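Local coordinates for protein epoxyqueuosine reductase (PDB 5D6S) that belongs to the QueG family of epoxyqueuosine reductases and binds cobalamin and two iron-sulfur clusters, at residues L86-A91 and E194-L199; P291-F296 and I327-L332; I320-A325 and P351-T356. All coordinates share one frame; numbering follows the deposited sequence.

Contact 1: residues L86-A91 and E194-L199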
ATOM      1  N   LEU A  86      22.551 -12.318   9.220  1.00 78.62           N
ATOM      2  CA  LEU A  86      22.048 -13.380   8.338  1.00 71.08           C
ATOM      3  C   LEU A  86      21.853 -12.914   6.892  1.00 64.31           C
ATOM      4  O   LEU A  86      21.857 -13.719   5.987  1.00 56.53           O
ATOM      5  CB  LEU A  86      20.748 -13.958   8.885  1.00 68.38           C
ATOM      6  CG  LEU A  86      20.891 -14.726  10.200  1.00 73.30           C
ATOM      7  CD1 LEU A  86      19.547 -15.284  10.667  1.00 75.24           C
ATOM      8  CD2 LEU A  86      21.883 -15.867  10.060  1.00 73.52           C
ATOM      9  N   SER A  87      21.691 -11.613   6.687  1.00 69.88           N
ATOM     10  CA  SER A  87      21.645 -11.031   5.342  1.00 68.89           C
ATOM     11  C   SER A  87      23.024 -10.630   4.802  1.00 74.65           C
ATOM     12  O   SER A  87      23.169 -10.457   3.592  1.00 81.73           O
ATOM     13  CB  SER A  87      20.729  -9.790   5.303  1.00 65.53           C
ATOM     14  OG  SER A  87      19.376 -10.124   5.534  1.00 61.01           O
ATOM     15  N   LEU A  88      24.005 -10.417   5.682  1.00 79.94           N
ATOM     16  CA  LEU A  88      25.340  -9.983   5.232  1.00 81.64           C
ATOM     17  C   LEU A  88      26.549 -10.765   5.832  1.00 90.13           C
ATOM     18  O   LEU A  88      27.364 -11.292   5.071  1.00 93.69           O
ATOM     19  CB  LEU A  88      25.507  -8.463   5.393  1.00 70.98           C
ATOM     20  CG  LEU A  88      26.717  -7.805   4.688  1.00 66.73           C
ATOM     21  CD1 LEU A  88      26.910  -8.231   3.245  1.00 58.99           C
ATOM     22  CD2 LEU A  88      26.617  -6.284   4.740  1.00 71.62           C
ATOM     23  N   GLU A  89      26.676 -10.828   7.160  1.00 84.53           N
ATOM     24  CA  GLU A  89      27.837 -11.486   7.834  1.00 83.30           C
ATOM     25  C   GLU A  89      28.846 -10.427   8.246  1.00 77.87           C
ATOM     26  O   GLU A  89      29.120 -10.264   9.436  1.00 81.65           O
ATOM     27  CB  GLU A  89      28.542 -12.564   6.988  1.00 75.60           C
ATOM     28  N   SER A  90      29.383  -9.690   7.275  1.00 74.58           N
ATOM     29  CA  SER A  90      30.301  -8.560   7.557  1.00 75.83           C
ATOM     30  C   SER A  90      29.586  -7.273   8.012  1.00 77.54           C
ATOM     31  O   SER A  90      30.123  -6.167   7.872  1.00 77.61           O
ATOM     32  CB  SER A  90      31.167  -8.256   6.331  1.00 72.40           C
ATOM     33  OG  SER A  90      30.439  -7.534   5.364  1.00 75.84           O
ATOM     34  N   ALA A  91      28.391  -7.431   8.579  1.00 73.49           N
ATOM     35  CA  ALA A  91      27.516  -6.309   8.879  1.00 73.46           C
ATOM     36  C   ALA A  91      27.986  -5.558  10.103  1.00 71.31           C
ATOM     37  O   ALA A  91      28.305  -6.142  11.128  1.00 65.07           O
ATOM     38  CB  ALA A  91      26.092  -6.784   9.079  1.00 77.69           C
ATOM     39  N   GLU A 194      16.869   0.557   3.025  1.00 76.06           N
ATOM     40  CA  GLU A 194      18.039   0.266   3.859  1.00 79.44           C
ATOM     41  C   GLU A 194      19.200  -0.205   3.013  1.00 81.95           C
ATOM     42  O   GLU A 194      19.022  -0.956   2.061  1.00 67.67           O
ATOM     43  CB  GLU A 194      17.791  -0.875   4.834  1.00 75.73           C
ATOM     44  CG  GLU A 194      16.643  -0.672   5.778  1.00 71.24           C
ATOM     45  CD  GLU A 194      15.384  -1.298   5.271  1.00 71.74           C
ATOM     46  OE1 GLU A 194      14.417  -0.535   5.072  1.00 68.74           O
ATOM     47  OE2 GLU A 194      15.378  -2.537   5.055  1.00 68.59           O
ATOM     48  N   LEU A 195      20.394   0.221   3.404  1.00 89.86           N
ATOM     49  CA  LEU A 195      21.627  -0.330   2.873  1.00 88.86           C
ATOM     50  C   LEU A 195      22.402  -0.909   4.049  1.00 96.37           C
ATOM     51  O   LEU A 195      22.999  -0.171   4.843  1.00103.43           O
ATOM     52  CB  LEU A 195      22.430   0.760   2.167  1.00 84.25           C
ATOM     53  CG  LEU A 195      23.641   0.292   1.378  1.00 85.59           C
ATOM     54  CD1 LEU A 195      23.249  -0.650   0.256  1.00 84.43           C
ATOM     55  CD2 LEU A 195      24.361   1.505   0.810  1.00 91.29           C
ATOM     56  N   ILE A 196      22.342  -2.229   4.191  1.00 92.85           N
ATOM     57  CA  ILE A 196      23.153  -2.925   5.186  1.00 86.65           C
ATOM     58  C   ILE A 196      24.585  -2.903   4.674  1.00 82.00           C
ATOM     59  O   ILE A 196      24.822  -3.068   3.479  1.00 77.94           O
ATOM     60  CB  ILE A 196      22.726  -4.387   5.388  1.00 83.79           C
ATOM     61  CG1 ILE A 196      21.261  -4.480   5.802  1.00 82.77           C
ATOM     62  CG2 ILE A 196      23.567  -5.040   6.477  1.00 84.78           C
ATOM     63  CD1 ILE A 196      20.707  -5.892   5.732  1.00 80.89           C
ATOM     64  N   THR A 197      25.535  -2.698   5.582  1.00 85.22           N
ATOM     65  CA  THR A 197      26.923  -2.447   5.194  1.00 91.53           C
ATOM     66  C   THR A 197      27.958  -2.879   6.253  1.00 88.82           C
ATOM     67  O   THR A 197      27.640  -3.050   7.433  1.00 66.02           O
ATOM     68  CB  THR A 197      27.108  -0.958   4.789  1.00 95.65           C
ATOM     69  OG1 THR A 197      28.495  -0.650   4.669  1.00108.25           O
ATOM     70  CG2 THR A 197      26.525  -0.033   5.809  1.00102.34           C
ATOM     71  N   ASN A 198      29.209  -3.027   5.807  1.00 96.33           N
ATOM     72  CA  ASN A 198      30.343  -3.385   6.689  1.00 95.74           C
ATOM     73  C   ASN A 198      31.176  -2.187   7.182  1.00 90.14           C
ATOM     74  O   ASN A 198      32.290  -2.365   7.665  1.00 93.36           O
ATOM     75  CB  ASN A 198      31.267  -4.373   5.984  1.00 88.86           C
ATOM     76  CG  ASN A 198      32.076  -3.732   4.869  1.00 89.70           C
ATOM     77  OD1 ASN A 198      31.880  -2.566   4.514  1.00 92.22           O
ATOM     78  ND2 ASN A 198      32.970  -4.511   4.284  1.00 83.93           N
ATOM     79  N   LEU A 199      30.627  -0.981   7.073  1.00 83.15           N
ATOM     80  CA  LEU A 199      31.296   0.234   7.534  1.00 81.01           C
ATOM     81  C   LEU A 199      31.126   0.454   9.036  1.00 85.94           C
ATOM     82  O   LEU A 199      30.094   0.130   9.612  1.00 83.45           O
ATOM     83  CB  LEU A 199      30.770   1.456   6.775  1.00 89.16           C
ATOM     84  CG  LEU A 199      31.372   1.784   5.401  1.00 90.44           C
ATOM     85  CD1 LEU A 199      31.750   0.540   4.613  1.00 93.59           C
ATOM     86  CD2 LEU A 199      30.425   2.666   4.594  1.00 93.21           C
TER

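Contact 2: residues P291-F296 and I327-L332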
ATOM      1  N   PRO A 291      -8.244   6.998 -11.676  1.00 59.47           N
ATOM      2  CA  PRO A 291      -8.640   6.409 -12.934  1.00 54.54           C
ATOM      3  C   PRO A 291     -10.123   6.340 -13.133  1.00 51.25           C
ATOM      4  O   PRO A 291     -10.891   6.175 -12.188  1.00 62.06           O
ATOM      5  CB  PRO A 291      -8.031   5.011 -12.873  1.00 54.12           C
ATOM      6  CG  PRO A 291      -7.979   4.693 -11.434  1.00 52.15           C
ATOM      7  CD  PRO A 291      -7.780   5.978 -10.713  1.00 56.40           C
ATOM      8  N   GLU A 292     -10.510   6.521 -14.380  1.00 62.73           N
ATOM      9  CA  GLU A 292     -11.902   6.453 -14.782  1.00 63.78           C
ATOM     10  C   GLU A 292     -12.258   4.973 -14.737  1.00 53.46           C
ATOM     11  O   GLU A 292     -11.567   4.139 -15.325  1.00 56.05           O
ATOM     12  CB  GLU A 292     -12.080   7.043 -16.196  1.00 68.45           C
ATOM     13  CG  GLU A 292     -11.730   8.539 -16.322  1.00 68.65           C
ATOM     14  CD  GLU A 292     -11.735   9.030 -17.767  1.00 71.97           C
ATOM     15  OE1 GLU A 292     -12.699   9.720 -18.189  1.00 77.59           O
ATOM     16  OE2 GLU A 292     -10.797   8.677 -18.502  1.00 77.86           O
ATOM     17  N   LEU A 293     -13.320   4.649 -14.016  1.00 49.93           N
ATOM     18  CA  LEU A 293     -13.601   3.269 -13.640  1.00 46.10           C
ATOM     19  C   LEU A 293     -14.063   2.385 -14.800  1.00 47.41           C
ATOM     20  O   LEU A 293     -13.494   1.320 -15.010  1.00 47.23           O
ATOM     21  CB  LEU A 293     -14.623   3.232 -12.510  1.00 51.19           C
ATOM     22  CG  LEU A 293     -14.079   3.957 -11.250  1.00 51.72           C
ATOM     23  CD1 LEU A 293     -15.209   4.326 -10.303  1.00 51.46           C
ATOM     24  CD2 LEU A 293     -13.034   3.107 -10.554  1.00 50.60           C
ATOM     25  N   LEU A 294     -15.066   2.808 -15.568  1.00 42.55           N
ATOM     26  CA  LEU A 294     -15.587   1.951 -16.620  1.00 39.05           C
ATOM     27  C   LEU A 294     -14.543   1.724 -17.714  1.00 44.34           C
ATOM     28  O   LEU A 294     -14.442   0.599 -18.253  1.00 43.55           O
ATOM     29  CB  LEU A 294     -16.895   2.497 -17.190  1.00 40.91           C
ATOM     30  CG  LEU A 294     -18.083   2.376 -16.235  1.00 42.80           C
ATOM     31  CD1 LEU A 294     -19.188   3.339 -16.640  1.00 44.91           C
ATOM     32  CD2 LEU A 294     -18.585   0.932 -16.192  1.00 42.82           C
ATOM     33  N   PRO A 295     -13.747   2.764 -18.040  1.00 44.89           N
ATOM     34  CA  PRO A 295     -12.662   2.510 -19.004  1.00 49.39           C
ATOM     35  C   PRO A 295     -11.618   1.586 -18.406  1.00 53.19           C
ATOM     36  O   PRO A 295     -11.073   0.725 -19.113  1.00 51.15           O
ATOM     37  CB  PRO A 295     -12.071   3.898 -19.275  1.00 46.05           C
ATOM     38  CG  PRO A 295     -13.174   4.860 -18.971  1.00 51.13           C
ATOM     39  CD  PRO A 295     -13.995   4.206 -17.865  1.00 49.11           C
ATOM     40  N   PHE A 296     -11.369   1.732 -17.108  1.00 51.50           N
ATOM     41  CA  PHE A 296     -10.492   0.794 -16.399  1.00 50.31           C
ATOM     42  C   PHE A 296     -10.952  -0.666 -16.501  1.00 51.80           C
ATOM     43  O   PHE A 296     -10.135  -1.564 -16.687  1.00 50.70           O
ATOM     44  CB  PHE A 296     -10.398   1.165 -14.944  1.00 51.15           C
ATOM     45  CG  PHE A 296      -9.309   0.450 -14.219  1.00 55.51           C
ATOM     46  CD1 PHE A 296      -7.990   0.787 -14.437  1.00 53.45           C
ATOM     47  CD2 PHE A 296      -9.607  -0.567 -13.323  1.00 61.65           C
ATOM     48  CE1 PHE A 296      -6.978   0.130 -13.779  1.00 54.24           C
ATOM     49  CE2 PHE A 296      -8.606  -1.215 -12.640  1.00 57.18           C
ATOM     50  CZ  PHE A 296      -7.287  -0.861 -12.863  1.00 58.56           C
ATOM     51  N   ILE A 327     -16.411  -2.598  -7.188  1.00 42.67           N
ATOM     52  CA  ILE A 327     -16.876  -2.214  -5.881  1.00 45.54           C
ATOM     53  C   ILE A 327     -17.077  -0.700  -5.788  1.00 48.66           C
ATOM     54  O   ILE A 327     -18.051  -0.234  -5.180  1.00 50.44           O
ATOM     55  CB  ILE A 327     -15.950  -2.732  -4.797  1.00 45.11           C
ATOM     56  CG1 ILE A 327     -16.050  -4.266  -4.754  1.00 51.74           C
ATOM     57  CG2 ILE A 327     -16.337  -2.151  -3.448  1.00 47.15           C
ATOM     58  CD1 ILE A 327     -14.935  -4.964  -3.991  1.00 50.90           C
ATOM     59  N   ALA A 328     -16.148   0.061  -6.344  1.00 44.56           N
ATOM     60  CA  ALA A 328     -16.248   1.517  -6.313  1.00 46.27           C
ATOM     61  C   ALA A 328     -17.513   1.943  -7.027  1.00 50.13           C
ATOM     62  O   ALA A 328     -18.321   2.705  -6.485  1.00 48.39           O
ATOM     63  CB  ALA A 328     -15.037   2.147  -6.991  1.00 49.01           C
ATOM     64  N   LEU A 329     -17.699   1.426  -8.243  1.00 49.78           N
ATOM     65  CA  LEU A 329     -18.922   1.707  -8.996  1.00 47.43           C
ATOM     66  C   LEU A 329     -20.195   1.380  -8.201  1.00 48.54           C
ATOM     67  O   LEU A 329     -21.176   2.119  -8.278  1.00 50.28           O
ATOM     68  CB  LEU A 329     -18.931   0.940 -10.303  1.00 41.46           C
ATOM     69  CG  LEU A 329     -17.934   1.501 -11.280  1.00 44.92           C
ATOM     70  CD1 LEU A 329     -17.821   0.553 -12.469  1.00 50.05           C
ATOM     71  CD2 LEU A 329     -18.327   2.889 -11.738  1.00 43.43           C
ATOM     72  N   ALA A 330     -20.181   0.288  -7.440  1.00 41.40           N
ATOM     73  CA  ALA A 330     -21.325  -0.014  -6.618  1.00 44.45           C
ATOM     74  C   ALA A 330     -21.482   1.023  -5.482  1.00 48.69           C
ATOM     75  O   ALA A 330     -22.574   1.478  -5.192  1.00 50.33           O
ATOM     76  CB  ALA A 330     -21.204  -1.415  -6.063  1.00 47.05           C
ATOM     77  N   ASN A 331     -20.374   1.394  -4.850  1.00 49.56           N
ATOM     78  CA  ASN A 331     -20.392   2.426  -3.815  1.00 51.65           C
ATOM     79  C   ASN A 331     -20.836   3.809  -4.297  1.00 53.50           C
ATOM     80  O   ASN A 331     -21.401   4.578  -3.525  1.00 61.25           O
ATOM     81  CB  ASN A 331     -19.018   2.531  -3.154  1.00 51.06           C
ATOM     82  CG  ASN A 331     -18.759   1.377  -2.225  1.00 53.55           C
ATOM     83  OD1 ASN A 331     -19.708   0.674  -1.808  1.00 48.04           O
ATOM     84  ND2 ASN A 331     -17.491   1.146  -1.898  1.00 48.43           N
ATOM     85  N   LEU A 332     -20.605   4.113  -5.571  1.00 51.98           N
ATOM     86  CA  LEU A 332     -21.161   5.304  -6.189  1.00 51.87           C
ATOM     87  C   LEU A 332     -22.597   5.159  -6.717  1.00 50.88           C
ATOM     88  O   LEU A 332     -23.125   6.130  -7.266  1.00 55.62           O
ATOM     89  CB  LEU A 332     -20.274   5.752  -7.345  1.00 55.49           C
ATOM     90  CG  LEU A 332     -18.864   6.140  -6.931  1.00 54.14           C
ATOM     91  CD1 LEU A 332     -17.964   6.210  -8.148  1.00 50.20           C
ATOM     92  CD2 LEU A 332     -18.878   7.470  -6.189  1.00 55.82           C
TER

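Contact 3: residues I320-A325 and P351-T356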
ATOM      1  N   ILE A 320      -7.289  -7.800  -9.258  1.00 41.76           N
ATOM      2  CA  ILE A 320      -7.685  -7.250  -7.968  1.00 47.10           C
ATOM      3  C   ILE A 320      -8.178  -5.792  -8.091  1.00 44.24           C
ATOM      4  O   ILE A 320      -9.149  -5.385  -7.455  1.00 47.99           O
ATOM      5  CB  ILE A 320      -6.582  -7.331  -6.903  1.00 49.93           C
ATOM      6  CG1 ILE A 320      -5.275  -6.733  -7.404  1.00 50.01           C
ATOM      7  CG2 ILE A 320      -6.381  -8.758  -6.442  1.00 47.27           C
ATOM      8  CD1 ILE A 320      -4.350  -6.386  -6.271  1.00 53.48           C
ATOM      9  N   LEU A 321      -7.559  -5.042  -8.975  1.00 43.53           N
ATOM     10  CA  LEU A 321      -7.989  -3.671  -9.202  1.00 46.79           C
ATOM     11  C   LEU A 321      -9.338  -3.585  -9.881  1.00 47.56           C
ATOM     12  O   LEU A 321     -10.156  -2.773  -9.487  1.00 55.96           O
ATOM     13  CB  LEU A 321      -6.934  -2.909 -10.009  1.00 52.20           C
ATOM     14  CG  LEU A 321      -5.542  -2.935  -9.358  1.00 49.29           C
ATOM     15  CD1 LEU A 321      -4.571  -2.110 -10.172  1.00 51.72           C
ATOM     16  CD2 LEU A 321      -5.609  -2.396  -7.937  1.00 47.21           C
ATOM     17  N   GLN A 322      -9.599  -4.429 -10.882  1.00 45.22           N
ATOM     18  CA  GLN A 322     -10.897  -4.393 -11.548  1.00 45.73           C
ATOM     19  C   GLN A 322     -12.011  -4.844 -10.602  1.00 49.55           C
ATOM     20  O   GLN A 322     -13.102  -4.277 -10.618  1.00 54.11           O
ATOM     21  CB  GLN A 322     -10.865  -5.196 -12.840  1.00 47.10           C
ATOM     22  CG  GLN A 322      -9.977  -4.518 -13.884  1.00 49.74           C
ATOM     23  CD  GLN A 322      -9.860  -5.270 -15.199  1.00 44.82           C
ATOM     24  OE1 GLN A 322      -9.993  -6.496 -15.245  1.00 42.56           O
ATOM     25  NE2 GLN A 322      -9.585  -4.532 -16.276  1.00 43.55           N
ATOM     26  N   ARG A 323     -11.734  -5.849  -9.766  1.00 45.59           N
ATOM     27  CA  ARG A 323     -12.675  -6.202  -8.717  1.00 46.68           C
ATOM     28  C   ARG A 323     -13.018  -4.943  -7.896  1.00 47.62           C
ATOM     29  O   ARG A 323     -14.172  -4.655  -7.637  1.00 41.36           O
ATOM     30  CB  ARG A 323     -12.106  -7.312  -7.776  1.00 51.64           C
ATOM     31  CG  ARG A 323     -12.760  -7.285  -6.399  1.00 48.56           C
ATOM     32  CD  ARG A 323     -12.581  -8.488  -5.508  1.00 53.15           C
ATOM     33  NE  ARG A 323     -11.355  -8.695  -4.697  1.00 53.97           N
ATOM     34  CZ  ARG A 323     -10.343  -7.864  -4.483  1.00 56.19           C
ATOM     35  NH1 ARG A 323     -10.276  -6.639  -4.980  1.00 62.69           N
ATOM     36  NH2 ARG A 323      -9.345  -8.284  -3.740  1.00 54.97           N
ATOM     37  N   ASN A 324     -11.976  -4.244  -7.440  1.00 46.52           N
ATOM     38  CA  ASN A 324     -12.143  -3.074  -6.597  1.00 51.16           C
ATOM     39  C   ASN A 324     -12.916  -1.971  -7.312  1.00 52.22           C
ATOM     40  O   ASN A 324     -13.725  -1.275  -6.708  1.00 52.98           O
ATOM     41  CB  ASN A 324     -10.784  -2.519  -6.156  1.00 52.04           C
ATOM     42  CG  ASN A 324     -10.007  -3.503  -5.314  1.00 50.93           C
ATOM     43  OD1 ASN A 324     -10.577  -4.440  -4.764  1.00 48.24           O
ATOM     44  ND2 ASN A 324      -8.710  -3.291  -5.192  1.00 50.39           N
ATOM     45  N   ALA A 325     -12.681  -1.845  -8.604  1.00 45.83           N
ATOM     46  CA  ALA A 325     -13.343  -0.839  -9.393  1.00 48.21           C
ATOM     47  C   ALA A 325     -14.819  -1.130  -9.471  1.00 43.52           C
ATOM     48  O   ALA A 325     -15.643  -0.206  -9.422  1.00 44.73           O
ATOM     49  CB  ALA A 325     -12.720  -0.764 -10.793  1.00 53.07           C
ATOM     50  N   PRO A 351     -14.688 -15.301 -12.682  1.00 47.64           N
ATOM     51  CA  PRO A 351     -15.736 -15.516 -11.683  1.00 46.46           C
ATOM     52  C   PRO A 351     -15.725 -14.555 -10.507  1.00 46.48           C
ATOM     53  O   PRO A 351     -16.789 -14.168 -10.030  1.00 49.30           O
ATOM     54  CB  PRO A 351     -15.475 -16.937 -11.202  1.00 46.96           C
ATOM     55  CG  PRO A 351     -14.731 -17.583 -12.312  1.00 45.20           C
ATOM     56  CD  PRO A 351     -13.901 -16.518 -12.942  1.00 44.16           C
ATOM     57  N   ILE A 352     -14.556 -14.167 -10.013  1.00 46.59           N
ATOM     58  CA  ILE A 352     -14.524 -13.178  -8.919  1.00 45.06           C
ATOM     59  C   ILE A 352     -15.239 -11.905  -9.342  1.00 45.89           C
ATOM     60  O   ILE A 352     -16.101 -11.388  -8.603  1.00 48.06           O
ATOM     61  CB  ILE A 352     -13.105 -12.825  -8.451  1.00 47.87           C
ATOM     62  CG1 ILE A 352     -12.657 -13.749  -7.341  1.00 50.08           C
ATOM     63  CG2 ILE A 352     -13.049 -11.443  -7.814  1.00 50.63           C
ATOM     64  CD1 ILE A 352     -12.737 -15.189  -7.710  1.00 56.67           C
ATOM     65  N   HIS A 353     -14.940 -11.436 -10.557  1.00 42.87           N
ATOM     66  CA  HIS A 353     -15.622 -10.268 -11.102  1.00 41.75           C
ATOM     67  C   HIS A 353     -17.121 -10.473 -11.278  1.00 40.39           C
ATOM     68  O   HIS A 353     -17.912  -9.590 -10.930  1.00 45.42           O
ATOM     69  CB  HIS A 353     -15.021  -9.851 -12.427  1.00 43.56           C
ATOM     70  CG  HIS A 353     -13.615  -9.379 -12.321  1.00 41.05           C
ATOM     71  ND1 HIS A 353     -12.782  -9.276 -13.415  1.00 45.79           N
ATOM     72  CD2 HIS A 353     -12.878  -9.023 -11.247  1.00 41.53           C
ATOM     73  CE1 HIS A 353     -11.606  -8.816 -13.021  1.00 43.00           C
ATOM     74  NE2 HIS A 353     -11.634  -8.675 -11.708  1.00 43.16           N
ATOM     75  N   THR A 354     -17.509 -11.628 -11.795  1.00 38.21           N
ATOM     76  CA  THR A 354     -18.913 -11.945 -11.932  1.00 37.42           C
ATOM     77  C   THR A 354     -19.637 -11.822 -10.605  1.00 39.50           C
ATOM     78  O   THR A 354     -20.676 -11.166 -10.485  1.00 39.61           O
ATOM     79  CB  THR A 354     -19.097 -13.366 -12.482  1.00 38.54           C
ATOM     80  OG1 THR A 354     -18.544 -13.456 -13.801  1.00 36.78           O
ATOM     81  CG2 THR A 354     -20.591 -13.751 -12.541  1.00 41.82           C
ATOM     82  N   ALA A 355     -19.116 -12.504  -9.598  1.00 46.17           N
ATOM     83  CA  ALA A 355     -19.777 -12.527  -8.284  1.00 43.22           C
ATOM     84  C   ALA A 355     -19.819 -11.127  -7.686  1.00 40.82           C
ATOM     85  O   ALA A 355     -20.776 -10.721  -7.049  1.00 43.11           O
ATOM     86  CB  ALA A 355     -19.057 -13.466  -7.361  1.00 40.58           C
ATOM     87  N   THR A 356     -18.768 -10.380  -7.911  1.00 44.65           N
ATOM     88  CA  THR A 356     -18.709  -9.014  -7.368  1.00 45.32           C
ATOM     89  C   THR A 356     -19.747  -8.159  -8.102  1.00 47.76           C
ATOM     90  O   THR A 356     -20.519  -7.449  -7.475  1.00 52.73           O
ATOM     91  CB  THR A 356     -17.309  -8.444  -7.491  1.00 40.75           C
ATOM     92  OG1 THR A 356     -16.388  -9.356  -6.870  1.00 36.57           O
ATOM     93  CG2 THR A 356     -17.239  -7.109  -6.848  1.00 47.05           C
TER

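Contact 1: residues L86-A91 and E194-L199
The loop before strand 93-100 packs on the end of the antiparallel neighbour strand 190-197: Ser87, Leu88, Ser90 and Ala91 meet Ile196, Thr197 and Asn198. Ile196 has the largest share. Its CG2 branch, anti to the backbone N, faces two partners: Leu88 CD2 at 3.7 Å and Ala91 CB at 4.0 Å. The CD1 tip of Ile196 reaches Ser87 CB at 3.9 Å. Leu88 and Ile196 run antiparallel alongside each other. Leu88 has CG anti to the backbone N (chi1 -167°), and its CD2 also lies 3.8 Å from Thr197 N. No hydrogen bond joins the segments. The polar element is a CA-H...O contact, Ala91 CA to Thr197 O at 3.6 Å. The polar ends of Ser90 and Asn198 have partners elsewhere: Ser90 OG bonds Glu151 OE1, and Asn198 ND2 bonds Asn149 O. The strand gives way to an ST turn, in which Leu199 N donates to Thr197 OG1 at 3.2 Å. Strand 190-197 runs between strands 93-100 and 152-155, where Met155 touches both Ser87 and Ile196, while helix 128-144 packs against Leu195 and Leu199.

Contact 2: residues P291-F296 and I327-L332
No aromatic ring takes part where Leu293 and Leu294 meet Ala328, Leu329 and Leu332, so this contact has no flat group with faces or edges to share. The ring of Phe296 is used elsewhere: it packs edge-to-face with Phe308 of helix 301-308. What joins the two segments is aliphatic. Leu293 is the central side chain. Its CD1 methyl touches three residues: Leu329 CD2 at 3.7 Å, Ala328 CB at 4.0 Å and Leu332 CD1 at 4.0 Å. The CG of Leu293 is anti to its carbonyl carbon (chi1 -61°), and chi2 of 161° carries CD1 onward to these partners. Leu329 CD2 also lies 3.8 Å from Leu293 CB. With Ala325, which touches Leu293 as well, the residues Ala328, Leu329 and Leu332 form a four-residue hole on helix 318-331, and Leu293 fills it in the manner of a knobs-into-holes contact. The setting is the helical C-terminal part of the protein, where the short helix 293-296 lies against the longer one. Glu292 holds the N-cap position of the short helix, and its carbonyl O accepts from Phe296 N at 3.0 Å. Leu294 adds a second touch: its CD2 methyl meets Leu329 CD1 at 3.8 Å, the two side chains crossing at a slant. Leu329 thus touches two successive leucines, CD2 mainly on Leu293 and CD1 mainly on Leu294. Elsewhere on the helix, Ile327 and Ala330 pack on helix 351-364, both touching Trp359. Asn331, near the end of the long helix, gives its ND2 to the backbone oxygens of Arg253 and Lys257.

Contact 3: residues I320-A325 and P351-T356
Arg323 and His353 mark the closest backbone approach of two nearly parallel helical segments. Their CA atoms are 5.6 Å apart. The segment axes come within 9.6 Å, and their N-to-C directions differ by 8°. No hydrogen bond links 320-325 to 351-356. His353 reaches across with its ring, and CE1 lies 3.6 Å from Gln322 OE1. The Gln322 amide and the imidazole are turned 64° from each other. On the other side of NE2, CD2 of His353 lies 3.9 Å from Arg323 CB. The polar ends of these side chains have partners beyond the two segments: His353 NE2 bonds Asn319 O, one residue before the first segment, Gln322 NE2 bonds Phe296 O and Leu299 O, and Gln322 OE1 bonds Lys318 NZ. Because a carbonyl can only accept, NE2 of His353 probably carries a proton. The segments of helices 318-331 and 351-364 run nearly parallel, with helix 338-347 between them in sequence, as expected for a stacked alpha-helical array, consistent with the HEAT-like C-terminal region of QueG proteins. Arg323 contributes its aliphatic part. Its CD touches Ile352 CG2 at 3.8 Å. The chain then bends at chi3 (81°), which places NE, and NE bonds Gly246 O. Thr356 sets its CG2 methyl 4.0 Å from Arg323 O. Its hydroxyl is turned back to its own helix, where OG1 donates to Ile352 O at 2.7 Å. Thr356 N donates to that same oxygen, and the two donors come from opposite faces of the carbonyl plane.

How the contacts relate
Contacts 2 and 3 are neighbours, with centres 11 Å apart, and both use helix 318-331. They touch directly: Phe296 CZ is 3.5 Å from Leu321 CB, and Ile327 CG1 is 3.7 Å from Thr356 CG2. Their segments alternate along the chain. The shared helix touches both the short helix 293-296 and helix 351-364. Contact 1 closes before either opens and lies on the opposite side of the chain's centre from both. Its centre lies 45 Å from that of contact 2 and 43 Å from that of contact 3. Neither contact 1 nor contact 3 touches cobalamin: the side chain of Ser87 is about 11 Å from it and that of Arg323 about 12 Å.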